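Galectin-1 (PDB 1A78) binds beta-galactosides, and probably a range of complex carbohydrates, as a homodimeric lectin that may regulate apoptosis and cell differentiation. Local coordinates at residues C17-G22 / E85-F90; G30-L35 / S122-A127; S40-H45 / N62-D67; L44-R49 / F78-G83. One frame throughout, in Å; residues are numbered along the deposited sequence.

Interaction 1. Residues C17-G22 / E85-F90; sequences CVEIKG and EVMVCF
C17 CB lies 3.2 Å from F90 O, beside the first hydrogen-bonded pair of the two antiparallel segments. That pair is V18 with F90, joined by V18 N to F90 O and F90 N to V18 O. E19 faces C89 as a non-hydrogen-bonded pair, E19 CA lying 4.1 Å from C89 CA. E19 CG is anti to its backbone N (chi1 167°) and touches C89 SG at 3.6 Å. C17, V18, E19 and C89 line a pocket holding a dithiothreitol molecule, probably from the crystallisation liquor, with a weak hydrogen bond to E19 OE1. I20 exchanges backbone bonds with V88, and on the other face its CD1 approaches the edge of the F90 ring, 4.4 Å from F90 CE1. Within the strand, K21 NZ forms a salt bridge with E19 OE2, 3.2 Å, while K21 CE sits 3.8 Å from M87 SD, those two side chains running side by side. G22 pairs with V86 by two more backbone bonds. The F90 face of the galectin sandwich turns inward, packing on V33 and L35 of strand 30-35; strands 127-133 and 96-101 flank the pair within its own sheet.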
loop_
_atom_site.group_PDB
_atom_site.type_symbol
_atom_site.label_atom_id
_atom_site.label_comp_id
_atom_site.label_asym_id
_atom_site.label_seq_id
_atom_site.Cartn_x
_atom_site.Cartn_y
_atom_site.Cartn_z
ATOM N N CYS A 17 0.351 10.294 9.589
ATOM C CA CYS A 17 -0.916 9.648 9.398
ATOM C C CYS A 17 -0.988 8.861 8.122
ATOM O O CYS A 17 -0.121 8.988 7.267
ATOM C CB CYS A 17 -2.006 10.712 9.384
ATOM S SG CYS A 17 -1.852 11.832 7.986
ATOM N N VAL A 18 -2.024 8.040 8.017
ATOM C CA VAL A 18 -2.275 7.235 6.844
ATOM C C VAL A 18 -3.766 7.357 6.544
ATOM O O VAL A 18 -4.593 7.342 7.445
ATOM C CB VAL A 18 -1.791 5.741 7.030
ATOM C CG1 VAL A 18 -2.203 5.173 8.351
ATOM C CG2 VAL A 18 -2.290 4.872 5.923
ATOM N N GLU A 19 -4.099 7.575 5.288
ATOM C CA GLU A 19 -5.473 7.710 4.871
ATOM C C GLU A 19 -5.763 6.570 3.909
ATOM O O GLU A 19 -5.040 6.399 2.924
ATOM C CB GLU A 19 -5.657 9.047 4.142
ATOM C CG GLU A 19 -6.976 9.183 3.371
ATOM C CD GLU A 19 -6.902 10.219 2.255
ATOM O OE1 GLU A 19 -7.061 11.430 2.538
ATOM O OE2 GLU A 19 -6.682 9.817 1.090
ATOM N N ILE A 20 -6.785 5.774 4.203
ATOM C CA ILE A 20 -7.166 4.668 3.340
ATOM C C ILE A 20 -8.427 5.069 2.597
ATOM O O ILE A 20 -9.236 5.814 3.123
ATOM C CB ILE A 20 -7.393 3.350 4.132
ATOM C CG1 ILE A 20 -6.067 2.618 4.334
ATOM C CG2 ILE A 20 -8.308 2.406 3.364
ATOM C CD1 ILE A 20 -5.124 3.305 5.255
ATOM N N LYS A 21 -8.570 4.607 1.361
ATOM C CA LYS A 21 -9.727 4.925 0.541
ATOM C C LYS A 21 -10.072 3.642 -0.196
ATOM O O LYS A 21 -9.176 2.956 -0.701
ATOM C CB LYS A 21 -9.357 6.011 -0.448
ATOM C CG LYS A 21 -10.495 6.906 -0.832
ATOM C CD LYS A 21 -9.968 8.056 -1.663
ATOM C CE LYS A 21 -8.800 8.740 -0.937
ATOM N NZ LYS A 21 -8.022 9.683 -1.804
ATOM N N GLY A 22 -11.352 3.282 -0.204
ATOM C CA GLY A 22 -11.750 2.058 -0.860
ATOM C C GLY A 22 -13.238 1.978 -1.078
ATOM O O GLY A 22 -13.962 2.941 -0.823
ATOM N N GLU A 85 -18.192 4.234 -1.493
ATOM C CA GLU A 85 -16.778 4.463 -1.216
ATOM C C GLU A 85 -16.515 5.044 0.167
ATOM O O GLU A 85 -17.269 5.889 0.640
ATOM C CB GLU A 85 -16.198 5.434 -2.235
ATOM C CG GLU A 85 -15.935 4.844 -3.602
ATOM C CD GLU A 85 -14.878 5.632 -4.371
ATOM O OE1 GLU A 85 -13.688 5.589 -3.953
ATOM O OE2 GLU A 85 -15.239 6.277 -5.391
ATOM N N VAL A 86 -15.426 4.635 0.806
ATOM C CA VAL A 86 -15.092 5.177 2.109
ATOM C C VAL A 86 -13.680 5.714 2.135
ATOM O O VAL A 86 -12.834 5.297 1.339
ATOM C CB VAL A 86 -15.213 4.130 3.220
ATOM C CG1 VAL A 86 -16.646 3.792 3.429
ATOM C CG2 VAL A 86 -14.422 2.882 2.879
ATOM N N MET A 87 -13.420 6.602 3.086
ATOM C CA MET A 87 -12.099 7.176 3.269
ATOM C C MET A 87 -11.916 7.466 4.760
ATOM O O MET A 87 -12.697 8.215 5.348
ATOM C CB MET A 87 -11.969 8.433 2.432
ATOM C CG MET A 87 -10.715 9.206 2.662
ATOM S SD MET A 87 -10.726 10.711 1.656
ATOM C CE MET A 87 -12.417 10.730 0.969
ATOM N N VAL A 88 -10.935 6.814 5.383
ATOM C CA VAL A 88 -10.658 6.972 6.811
ATOM C C VAL A 88 -9.186 7.364 6.975
ATOM O O VAL A 88 -8.339 6.917 6.201
ATOM C CB VAL A 88 -10.907 5.616 7.616
ATOM C CG1 VAL A 88 -10.965 5.879 9.126
ATOM C CG2 VAL A 88 -12.184 4.921 7.159
ATOM N N CYS A 89 -8.880 8.153 7.999
ATOM C CA CYS A 89 -7.518 8.565 8.269
ATOM C C CYS A 89 -7.208 8.264 9.719
ATOM O O CYS A 89 -8.074 8.361 10.585
ATOM C CB CYS A 89 -7.349 10.043 7.995
ATOM S SG CYS A 89 -8.194 10.507 6.508
ATOM N N PHE A 90 -5.974 7.845 9.961
ATOM C CA PHE A 90 -5.502 7.488 11.280
ATOM C C PHE A 90 -4.236 8.262 11.513
ATOM O O PHE A 90 -3.280 8.153 10.750
ATOM C CB PHE A 90 -5.165 5.989 11.350
ATOM C CG PHE A 90 -6.229 5.112 10.832
ATOM C CD1 PHE A 90 -6.300 4.817 9.485
ATOM C CD2 PHE A 90 -7.201 4.604 11.689
ATOM C CE1 PHE A 90 -7.339 4.032 8.980
ATOM C CE2 PHE A 90 -8.248 3.813 11.205
ATOM C CZ PHE A 90 -8.323 3.528 9.854
#

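Interaction 2. Residues G30-L35 / S122-A127; sequences GFAVNL and SLEGLA
Two neighbouring antiparallel strands of the galectin sugar-binding sheet meet here, with axes 170° apart in direction. A32 with E124 and N34 with S122 are the hydrogen-bonded pairs; the bond from N34 N to S122 O, 2.8 Å, is nearly straight at 172°. On the face that carries A32, N34, S122 and E124, the amide of N34 acts as a double donor. N34 CG lies anti to the carbonyl carbon (chi1 -51°), and from there ND2 gives one hydrogen to S122 OG, 3.2 Å away and close to the amide plane, and the other to E124 OE2 at 3.0 Å, reached from above the carboxylate plane. N34 OD1 accepts from ND1 of H45, so this second-shell amide probably fixes the rotation of a galactoside-binding imidazole. The opposite face looks into the beta-sandwich. There V33 CG2 lies 3.6 Å from L123 CD2, the two side chains pointing the same way. The chain leaves the strand at G125 and L126 swings inward, its CD1 over the centre of the F31 ring at 4.0 Å from the centroid.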
loop_
_atom_site.group_PDB
_atom_site.type_symbol
_atom_site.label_atom_id
_atom_site.label_comp_id
_atom_site.label_asym_id
_atom_site.label_seq_id
_atom_site.Cartn_x
_atom_site.Cartn_y
_atom_site.Cartn_z
ATOM N N GLY A 30 -19.736 -6.120 7.308
ATOM C CA GLY A 30 -18.838 -5.249 8.050
ATOM C C GLY A 30 -17.447 -5.287 7.426
ATOM O O GLY A 30 -17.154 -6.204 6.642
ATOM N N PHE A 31 -16.612 -4.287 7.711
ATOM C CA PHE A 31 -15.242 -4.277 7.183
ATOM C C PHE A 31 -14.316 -3.800 8.281
ATOM O O PHE A 31 -14.778 -3.228 9.296
ATOM C CB PHE A 31 -15.099 -3.409 5.921
ATOM C CG PHE A 31 -15.209 -1.941 6.178
ATOM C CD1 PHE A 31 -14.082 -1.197 6.525
ATOM C CD2 PHE A 31 -16.434 -1.296 6.060
ATOM C CE1 PHE A 31 -14.169 0.162 6.747
ATOM C CE2 PHE A 31 -16.534 0.064 6.277
ATOM C CZ PHE A 31 -15.404 0.802 6.621
ATOM N N ALA A 32 -13.016 -4.039 8.090
ATOM C CA ALA A 32 -12.003 -3.672 9.070
ATOM C C ALA A 32 -10.747 -3.099 8.443
ATOM O O ALA A 32 -10.485 -3.287 7.265
ATOM C CB ALA A 32 -11.637 -4.896 9.933
ATOM N N VAL A 33 -10.014 -2.356 9.252
ATOM C CA VAL A 33 -8.737 -1.767 8.888
ATOM C C VAL A 33 -7.869 -2.054 10.106
ATOM O O VAL A 33 -8.238 -1.687 11.224
ATOM C CB VAL A 33 -8.836 -0.241 8.666
ATOM C CG1 VAL A 33 -7.429 0.357 8.496
ATOM C CG2 VAL A 33 -9.694 0.043 7.419
ATOM N N ASN A 34 -6.729 -2.706 9.913
ATOM C CA ASN A 34 -5.873 -3.043 11.047
ATOM C C ASN A 34 -4.530 -2.340 10.977
ATOM O O ASN A 34 -3.993 -2.171 9.887
ATOM C CB ASN A 34 -5.654 -4.563 11.078
ATOM C CG ASN A 34 -6.949 -5.327 11.007
ATOM O OD1 ASN A 34 -7.773 -5.229 11.900
ATOM N ND2 ASN A 34 -7.157 -6.055 9.935
ATOM N N LEU A 35 -3.997 -1.936 12.126
ATOM C CA LEU A 35 -2.702 -1.264 12.228
ATOM C C LEU A 35 -1.981 -1.931 13.395
ATOM O O LEU A 35 -2.563 -2.104 14.470
ATOM C CB LEU A 35 -2.878 0.225 12.573
ATOM C CG LEU A 35 -3.122 1.284 11.501
ATOM C CD1 LEU A 35 -4.356 0.948 10.742
ATOM C CD2 LEU A 35 -3.272 2.655 12.163
ATOM N N SER A 122 -3.478 -3.710 7.229
ATOM C CA SER A 122 -4.226 -4.624 6.373
ATOM C C SER A 122 -5.698 -4.235 6.390
ATOM O O SER A 122 -6.168 -3.597 7.344
ATOM C CB SER A 122 -4.076 -6.065 6.827
ATOM O OG SER A 122 -4.446 -6.211 8.183
ATOM N N LEU A 123 -6.406 -4.596 5.325
ATOM C CA LEU A 123 -7.825 -4.314 5.178
ATOM C C LEU A 123 -8.552 -5.642 5.066
ATOM O O LEU A 123 -7.995 -6.632 4.597
ATOM C CB LEU A 123 -8.089 -3.505 3.896
ATOM C CG LEU A 123 -7.330 -2.186 3.691
ATOM C CD1 LEU A 123 -7.706 -1.565 2.352
ATOM C CD2 LEU A 123 -7.613 -1.217 4.823
ATOM N N GLU A 124 -9.795 -5.679 5.506
ATOM C CA GLU A 124 -10.570 -6.898 5.401
ATOM C C GLU A 124 -11.951 -6.535 4.870
ATOM O O GLU A 124 -12.633 -5.681 5.441
ATOM C CB GLU A 124 -10.744 -7.563 6.763
ATOM C CG GLU A 124 -9.488 -7.851 7.578
ATOM C CD GLU A 124 -9.846 -8.339 8.993
ATOM O OE1 GLU A 124 -11.045 -8.646 9.231
ATOM O OE2 GLU A 124 -8.951 -8.407 9.876
ATOM N N GLY A 125 -12.353 -7.161 3.771
ATOM C CA GLY A 125 -13.671 -6.908 3.231
ATOM C C GLY A 125 -13.955 -5.495 2.767
ATOM O O GLY A 125 -15.089 -5.017 2.846
ATOM N N LEU A 126 -12.937 -4.854 2.215
ATOM C CA LEU A 126 -13.042 -3.493 1.718
ATOM C C LEU A 126 -12.155 -3.461 0.471
ATOM O O LEU A 126 -11.014 -3.936 0.501
ATOM C CB LEU A 126 -12.500 -2.548 2.786
ATOM C CG LEU A 126 -12.597 -1.057 2.552
ATOM C CD1 LEU A 126 -14.039 -0.612 2.553
ATOM C CD2 LEU A 126 -11.810 -0.352 3.621
ATOM N N ALA A 127 -12.704 -2.996 -0.646
ATOM C CA ALA A 127 -11.931 -2.921 -1.887
ATOM C C ALA A 127 -10.992 -1.720 -1.851
ATOM O O ALA A 127 -11.434 -0.586 -1.745
ATOM C CB ALA A 127 -12.859 -2.841 -3.111
#

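Interaction 3. Residues S40-H45 / N62-D67; sequences SNFLLH and NSKEAD. With YIO (1-thio-beta-D-galactopyranose), chain C.
S40 and D67 meet at the outer end of the contact by two bonds: D67 N donates to S40 O, 2.9 Å, in the carbonyl plane on a lone pair, and S40 OG donates to D67 OD2, 3.1 Å, from above the carboxylate plane. N41 OD1 accepts from A66 N at 2.8 Å, again from well above the plane of its carbonyl. F42 and K64 exchange backbone bonds, and H45 and N62 do the same farther along. The register slips by one residue between these pairs, a classic beta bulge in which L43 and L44 both face L35 of the adjacent strand. K64 CG is anti to the backbone N (chi1 -172°) and the chain bends at chi3 (71°), which places CE over one face of the F42 ring, offset toward the rim; NZ makes an off-centre cation-pi contact, 4.2 Å from the F42 centroid, and a long salt bridge to D67. Partners outside the segments satisfy other polar ends: D38 takes N41 ND2, A39 O takes K64 NZ, and R112 NE bonds S63 OG. N34 holds H45 ND1 and G70 O accepts from N62 ND2, while N62 OD1 accepts from S63 N. Beyond the bulge the strands reach the sugar. N62 ND2 donates to O6 of the thiogalactose at 2.8 Å, nearly straight at 170°, and H45 NE2 gives O4 a weak, bent bond of 2.9 Å.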
loop_
_atom_site.group_PDB
_atom_site.type_symbol
_atom_site.label_atom_id
_atom_site.label_comp_id
_atom_site.label_asym_id
_atom_site.label_seq_id
_atom_site.Cartn_x
_atom_site.Cartn_y
_atom_site.Cartn_z
ATOM N N SER A 40 -1.144 -10.971 14.052
ATOM C CA SER A 40 -1.565 -11.402 15.384
ATOM C C SER A 40 -1.404 -10.330 16.420
ATOM O O SER A 40 -1.599 -10.604 17.595
ATOM C CB SER A 40 -0.729 -12.587 15.879
ATOM O OG SER A 40 -0.814 -13.686 15.003
ATOM N N ASN A 41 -0.950 -9.143 16.019
ATOM C CA ASN A 41 -0.733 -8.059 16.970
ATOM C C ASN A 41 -1.184 -6.783 16.334
ATOM O O ASN A 41 -0.535 -6.312 15.416
ATOM C CB ASN A 41 0.749 -7.919 17.340
ATOM C CG ASN A 41 1.329 -9.185 17.973
ATOM O OD1 ASN A 41 1.269 -9.384 19.192
ATOM N ND2 ASN A 41 1.911 -10.038 17.143
ATOM N N PHE A 42 -2.328 -6.267 16.782
ATOM C CA PHE A 42 -2.899 -5.023 16.274
ATOM C C PHE A 42 -2.868 -3.978 17.367
ATOM O O PHE A 42 -3.165 -4.266 18.510
ATOM C CB PHE A 42 -4.354 -5.210 15.856
ATOM C CG PHE A 42 -4.554 -6.184 14.726
ATOM C CD1 PHE A 42 -3.539 -6.415 13.779
ATOM C CD2 PHE A 42 -5.774 -6.837 14.570
ATOM C CE1 PHE A 42 -3.743 -7.271 12.698
ATOM C CE2 PHE A 42 -5.991 -7.703 13.484
ATOM C CZ PHE A 42 -4.975 -7.916 12.549
ATOM N N LEU A 43 -2.392 -2.788 17.035
ATOM C CA LEU A 43 -2.387 -1.684 17.981
ATOM C C LEU A 43 -3.832 -1.199 17.891
ATOM O O LEU A 43 -4.434 -0.869 18.896
ATOM C CB LEU A 43 -1.425 -0.589 17.519
ATOM C CG LEU A 43 -0.560 0.109 18.567
ATOM C CD1 LEU A 43 0.293 -0.905 19.349
ATOM C CD2 LEU A 43 0.336 1.129 17.860
ATOM N N LEU A 44 -4.407 -1.281 16.691
ATOM C CA LEU A 44 -5.775 -0.892 16.440
ATOM C C LEU A 44 -6.462 -1.766 15.409
ATOM O O LEU A 44 -5.948 -1.923 14.309
ATOM C CB LEU A 44 -5.865 0.562 15.913
ATOM C CG LEU A 44 -7.269 1.033 15.406
ATOM C CD1 LEU A 44 -8.321 0.983 16.539
ATOM C CD2 LEU A 44 -7.230 2.439 14.860
ATOM N N HIS A 45 -7.594 -2.361 15.793
ATOM C CA HIS A 45 -8.464 -3.128 14.893
ATOM C C HIS A 45 -9.742 -2.263 14.862
ATOM O O HIS A 45 -10.446 -2.130 15.878
ATOM C CB HIS A 45 -8.792 -4.531 15.424
ATOM C CG HIS A 45 -9.944 -5.202 14.717
ATOM N ND1 HIS A 45 -9.803 -5.887 13.525
ATOM C CD2 HIS A 45 -11.255 -5.314 15.051
ATOM C CE1 HIS A 45 -10.970 -6.386 13.151
ATOM N NE2 HIS A 45 -11.868 -6.055 14.059
ATOM N N ASN A 62 -10.521 -2.369 18.828
ATOM C CA ASN A 62 -9.851 -3.182 19.850
ATOM C C ASN A 62 -8.381 -3.317 19.512
ATOM O O ASN A 62 -7.941 -2.850 18.454
ATOM C CB ASN A 62 -10.489 -4.572 19.934
ATOM C CG ASN A 62 -10.330 -5.204 21.290
ATOM O OD1 ASN A 62 -9.571 -4.730 22.130
ATOM N ND2 ASN A 62 -11.044 -6.293 21.516
ATOM N N SER A 63 -7.609 -3.844 20.453
ATOM C CA SER A 63 -6.193 -4.078 20.242
ATOM C C SER A 63 -6.066 -5.596 20.328
ATOM O O SER A 63 -6.966 -6.263 20.840
ATOM C CB SER A 63 -5.359 -3.428 21.331
ATOM O OG SER A 63 -5.654 -4.003 22.586
ATOM N N LYS A 64 -4.968 -6.134 19.823
ATOM C CA LYS A 64 -4.732 -7.551 19.838
ATOM C C LYS A 64 -3.250 -7.776 20.041
ATOM O O LYS A 64 -2.418 -7.134 19.393
ATOM C CB LYS A 64 -5.176 -8.178 18.516
ATOM C CG LYS A 64 -5.110 -9.700 18.577
ATOM C CD LYS A 64 -5.721 -10.410 17.401
ATOM C CE LYS A 64 -4.898 -10.241 16.161
ATOM N NZ LYS A 64 -5.568 -10.968 15.049
ATOM N N GLU A 65 -2.914 -8.632 20.990
ATOM C CA GLU A 65 -1.529 -8.969 21.260
ATOM C C GLU A 65 -1.412 -10.483 21.350
ATOM O O GLU A 65 -2.013 -11.114 22.222
ATOM C CB GLU A 65 -1.038 -8.328 22.557
ATOM C CG GLU A 65 0.373 -8.764 22.904
ATOM C CD GLU A 65 1.043 -7.910 23.960
ATOM O OE1 GLU A 65 0.589 -7.939 25.130
ATOM O OE2 GLU A 65 2.049 -7.233 23.615
ATOM N N ALA A 66 -0.673 -11.067 20.418
ATOM C CA ALA A 66 -0.481 -12.509 20.395
ATOM C C ALA A 66 -1.826 -13.235 20.228
ATOM O O ALA A 66 -2.105 -14.250 20.882
ATOM C CB ALA A 66 0.246 -12.963 21.659
ATOM N N ASP A 67 -2.653 -12.688 19.345
ATOM C CA ASP A 67 -3.968 -13.241 19.032
ATOM C C ASP A 67 -5.048 -13.123 20.095
ATOM O O ASP A 67 -6.184 -13.547 19.882
ATOM C CB ASP A 67 -3.849 -14.682 18.551
ATOM C CG ASP A 67 -3.345 -14.766 17.141
ATOM O OD1 ASP A 67 -3.930 -14.066 16.271
ATOM O OD2 ASP A 67 -2.356 -15.512 16.914
HETATM C C1 YIO C . -14.632 -10.346 17.624
HETATM C C2 YIO C . -14.450 -10.411 16.129
HETATM C C3 YIO C . -13.057 -9.947 15.753
HETATM C C4 YIO C . -12.894 -8.529 16.225
HETATM C C5 YIO C . -13.144 -8.467 17.732
HETATM C C6 YIO C . -13.119 -7.057 18.263
HETATM O O2 YIO C . -14.642 -11.737 15.689
HETATM O O3 YIO C . -12.912 -9.989 14.346
HETATM O O4 YIO C . -13.807 -7.699 15.527
HETATM O O5 YIO C . -14.430 -9.011 18.082
HETATM O O6 YIO C . -12.943 -7.080 19.671
HETATM S S1 YIO C . -16.402 -10.637 17.884
#

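Interaction 4. Residues L44-R49 / F78-G83; sequences LHFNAR and FPFQQG. With YIO (1-thio-beta-D-galactopyranose), chain C; GAL (beta-D-galactopyranose), chain B.
F46 and A48 meet the loop residues F78 and F80 through apolar contacts, with no hydrogen bond between the segments. The rings of F46 and F80 reach toward each other tip to tip, F46 CZ lying 4.0 Å from F80 CZ. A48 CB touches both loop rings, 3.9 Å from F80 CE2 and 4.1 Å from F78 CE1. F78 CE1 also comes within 3.6 Å of R49 O. Inside the loop, F80 CD2 sits 3.9 Å above the F78 ring plane, over its centre, so the F80 edge is set against the F78 face. The contact joins the loop between strands 68-75 and 85-92 to strand 41-49 at one end of the galectin beta-sandwich, where F80 also packs edge-to-face with F31. Alternate residues of segment 44-49, H45, N47 and R49, point to the opposite side of the sheet, into the galactoside site, and here the bonds are polar. R49 NE donates to N47 OD1, 3.0 Å and 172°, in the guanidinium plane but above the carbonyl plane of N47. The extended R49 chain (chi3 175°) carries NE out to that bond. Beyond it R49 NH2 reaches O4 of the thiogalactose at 2.9 Å, with a weak bond to its O5, and R49 NH1 donates to O2 of the second galactose at 2.9 Å. D55 forms a salt bridge with NH1, and N47 ND2 is bonded to F31 O.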
loop_
_atom_site.group_PDB
_atom_site.type_symbol
_atom_site.label_atom_id
_atom_site.label_comp_id
_atom_site.label_asym_id
_atom_site.label_seq_id
_atom_site.Cartn_x
_atom_site.Cartn_y
_atom_site.Cartn_z
ATOM N N LEU A 44 -4.407 -1.281 16.691
ATOM C CA LEU A 44 -5.775 -0.892 16.440
ATOM C C LEU A 44 -6.462 -1.766 15.409
ATOM O O LEU A 44 -5.948 -1.923 14.309
ATOM C CB LEU A 44 -5.865 0.562 15.913
ATOM C CG LEU A 44 -7.269 1.033 15.406
ATOM C CD1 LEU A 44 -8.321 0.983 16.539
ATOM C CD2 LEU A 44 -7.230 2.439 14.860
ATOM N N HIS A 45 -7.594 -2.361 15.793
ATOM C CA HIS A 45 -8.464 -3.128 14.893
ATOM C C HIS A 45 -9.742 -2.263 14.862
ATOM O O HIS A 45 -10.446 -2.130 15.878
ATOM C CB HIS A 45 -8.792 -4.531 15.424
ATOM C CG HIS A 45 -9.944 -5.202 14.717
ATOM N ND1 HIS A 45 -9.803 -5.887 13.525
ATOM C CD2 HIS A 45 -11.255 -5.314 15.051
ATOM C CE1 HIS A 45 -10.970 -6.386 13.151
ATOM N NE2 HIS A 45 -11.868 -6.055 14.059
ATOM N N PHE A 46 -9.965 -1.626 13.715
ATOM C CA PHE A 46 -11.092 -0.738 13.464
ATOM C C PHE A 46 -12.135 -1.520 12.666
ATOM O O PHE A 46 -11.991 -1.698 11.466
ATOM C CB PHE A 46 -10.564 0.455 12.669
ATOM C CG PHE A 46 -11.614 1.398 12.216
ATOM C CD1 PHE A 46 -12.268 1.194 11.011
ATOM C CD2 PHE A 46 -11.963 2.480 13.002
ATOM C CE1 PHE A 46 -13.261 2.050 10.602
ATOM C CE2 PHE A 46 -12.960 3.354 12.601
ATOM C CZ PHE A 46 -13.614 3.140 11.402
ATOM N N ASN A 47 -13.213 -1.943 13.311
ATOM C CA ASN A 47 -14.220 -2.750 12.634
ATOM C C ASN A 47 -15.601 -2.068 12.525
ATOM O O ASN A 47 -16.278 -1.866 13.537
ATOM C CB ASN A 47 -14.305 -4.078 13.398
ATOM C CG ASN A 47 -15.184 -5.117 12.726
ATOM O OD1 ASN A 47 -15.483 -6.133 13.344
ATOM N ND2 ASN A 47 -15.565 -4.908 11.463
ATOM N N ALA A 48 -15.998 -1.689 11.311
ATOM C CA ALA A 48 -17.296 -1.050 11.088
ATOM C C ALA A 48 -18.295 -2.160 10.782
ATOM O O ALA A 48 -18.261 -2.763 9.703
ATOM C CB ALA A 48 -17.230 -0.058 9.931
ATOM N N ARG A 49 -19.198 -2.410 11.728
ATOM C CA ARG A 49 -20.203 -3.459 11.613
ATOM C C ARG A 49 -21.579 -3.031 11.133
ATOM O O ARG A 49 -22.338 -2.430 11.868
ATOM C CB ARG A 49 -20.333 -4.178 12.962
ATOM C CG ARG A 49 -19.021 -4.803 13.428
ATOM C CD ARG A 49 -19.146 -5.552 14.745
ATOM N NE ARG A 49 -17.901 -6.237 15.090
ATOM C CZ ARG A 49 -17.702 -6.962 16.191
ATOM N NH1 ARG A 49 -18.670 -7.123 17.090
ATOM N NH2 ARG A 49 -16.514 -7.499 16.414
ATOM N N PHE A 78 -21.665 6.245 12.720
ATOM C CA PHE A 78 -21.488 5.303 11.615
ATOM C C PHE A 78 -21.730 6.002 10.281
ATOM O O PHE A 78 -22.820 5.933 9.708
ATOM C CB PHE A 78 -22.479 4.146 11.791
ATOM C CG PHE A 78 -22.200 2.954 10.939
ATOM C CD1 PHE A 78 -21.353 1.949 11.389
ATOM C CD2 PHE A 78 -22.841 2.787 9.737
ATOM C CE1 PHE A 78 -21.171 0.804 10.646
ATOM C CE2 PHE A 78 -22.659 1.641 8.996
ATOM C CZ PHE A 78 -21.826 0.650 9.452
ATOM N N PRO A 79 -20.701 6.667 9.751
ATOM C CA PRO A 79 -20.852 7.368 8.477
ATOM C C PRO A 79 -20.579 6.510 7.242
ATOM O O PRO A 79 -19.963 6.993 6.292
ATOM C CB PRO A 79 -19.836 8.488 8.609
ATOM C CG PRO A 79 -18.712 7.804 9.326
ATOM C CD PRO A 79 -19.410 6.981 10.387
ATOM N N PHE A 80 -21.076 5.272 7.218
ATOM C CA PHE A 80 -20.821 4.392 6.076
ATOM C C PHE A 80 -22.068 3.813 5.409
ATOM O O PHE A 80 -23.049 3.493 6.078
ATOM C CB PHE A 80 -19.905 3.233 6.483
ATOM C CG PHE A 80 -18.752 3.640 7.350
ATOM C CD1 PHE A 80 -17.585 4.128 6.791
ATOM C CD2 PHE A 80 -18.826 3.500 8.724
ATOM C CE1 PHE A 80 -16.501 4.467 7.588
ATOM C CE2 PHE A 80 -17.758 3.832 9.531
ATOM C CZ PHE A 80 -16.586 4.317 8.963
ATOM N N GLN A 81 -22.003 3.656 4.089
ATOM C CA GLN A 81 -23.094 3.094 3.293
ATOM C C GLN A 81 -22.557 1.906 2.518
ATOM O O GLN A 81 -21.414 1.925 2.044
ATOM C CB GLN A 81 -23.608 4.098 2.263
ATOM C CG GLN A 81 -24.333 5.275 2.837
ATOM C CD GLN A 81 -24.665 6.298 1.784
ATOM O OE1 GLN A 81 -24.011 7.337 1.696
ATOM N NE2 GLN A 81 -25.688 6.015 0.975
ATOM N N GLN A 82 -23.396 0.889 2.361
ATOM C CA GLN A 82 -23.011 -0.292 1.611
ATOM C C GLN A 82 -22.946 0.092 0.141
ATOM O O GLN A 82 -23.553 1.082 -0.284
ATOM C CB GLN A 82 -24.022 -1.410 1.816
ATOM C CG GLN A 82 -24.016 -1.991 3.209
ATOM C CD GLN A 82 -25.123 -3.006 3.405
ATOM O OE1 GLN A 82 -24.868 -4.194 3.633
ATOM N NE2 GLN A 82 -26.368 -2.549 3.291
ATOM N N GLY A 83 -22.174 -0.670 -0.620
ATOM C CA GLY A 83 -22.038 -0.398 -2.032
ATOM C C GLY A 83 -21.535 1.000 -2.322
ATOM O O GLY A 83 -21.819 1.512 -3.400
HETATM C C1 YIO C . -14.632 -10.346 17.624
HETATM C C2 YIO C . -14.450 -10.411 16.129
HETATM C C3 YIO C . -13.057 -9.947 15.753
HETATM C C4 YIO C . -12.894 -8.529 16.225
HETATM C C5 YIO C . -13.144 -8.467 17.732
HETATM C C6 YIO C . -13.119 -7.057 18.263
HETATM O O2 YIO C . -14.642 -11.737 15.689
HETATM O O3 YIO C . -12.912 -9.989 14.346
HETATM O O4 YIO C . -13.807 -7.699 15.527
HETATM O O5 YIO C . -14.430 -9.011 18.082
HETATM O O6 YIO C . -12.943 -7.080 19.671
HETATM S S1 YIO C . -16.402 -10.637 17.884
HETATM C C1 GAL B . -16.432 -10.479 19.702
HETATM C C2 GAL B . -17.605 -9.575 20.123
HETATM C C3 GAL B . -17.587 -9.343 21.639
HETATM C C4 GAL B . -17.565 -10.690 22.375
HETATM C C5 GAL B . -16.374 -11.491 21.895
HETATM C C6 GAL B . -16.358 -12.841 22.569
HETATM O O2 GAL B . -17.541 -8.325 19.459
HETATM O O3 GAL B . -18.736 -8.600 22.016
HETATM O O4 GAL B . -18.748 -11.429 22.088
HETATM O O5 GAL B . -16.481 -11.710 20.458
HETATM O O6 GAL B . -15.475 -13.722 21.911
#

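From the N terminus, strand 16-23 enters interaction 1, whose loop closes only when the chain returns as strand 85-92. Strand 30-35 opens interaction 2 inside that loop, but its partner 122-127 comes after residue 90, so interactions 1 and 2 cross. Interactions 3 and 4 start from the same strand, 41-49, share L44 and H45, and both nest within the loops of interactions 1 and 2; interaction 3, its segments 17 residues apart, closes first. Interaction 1 lies in one sheet, interactions 2 and 3 in the other, and interaction 4 joins strand 41-49 to the loop leading into strand 85-92. V86 packs on the loop residues L126 and F80, while F90 reaches V33 and L44 of the opposite sheet; N34 to H45 joins interaction 2 to the sugar site.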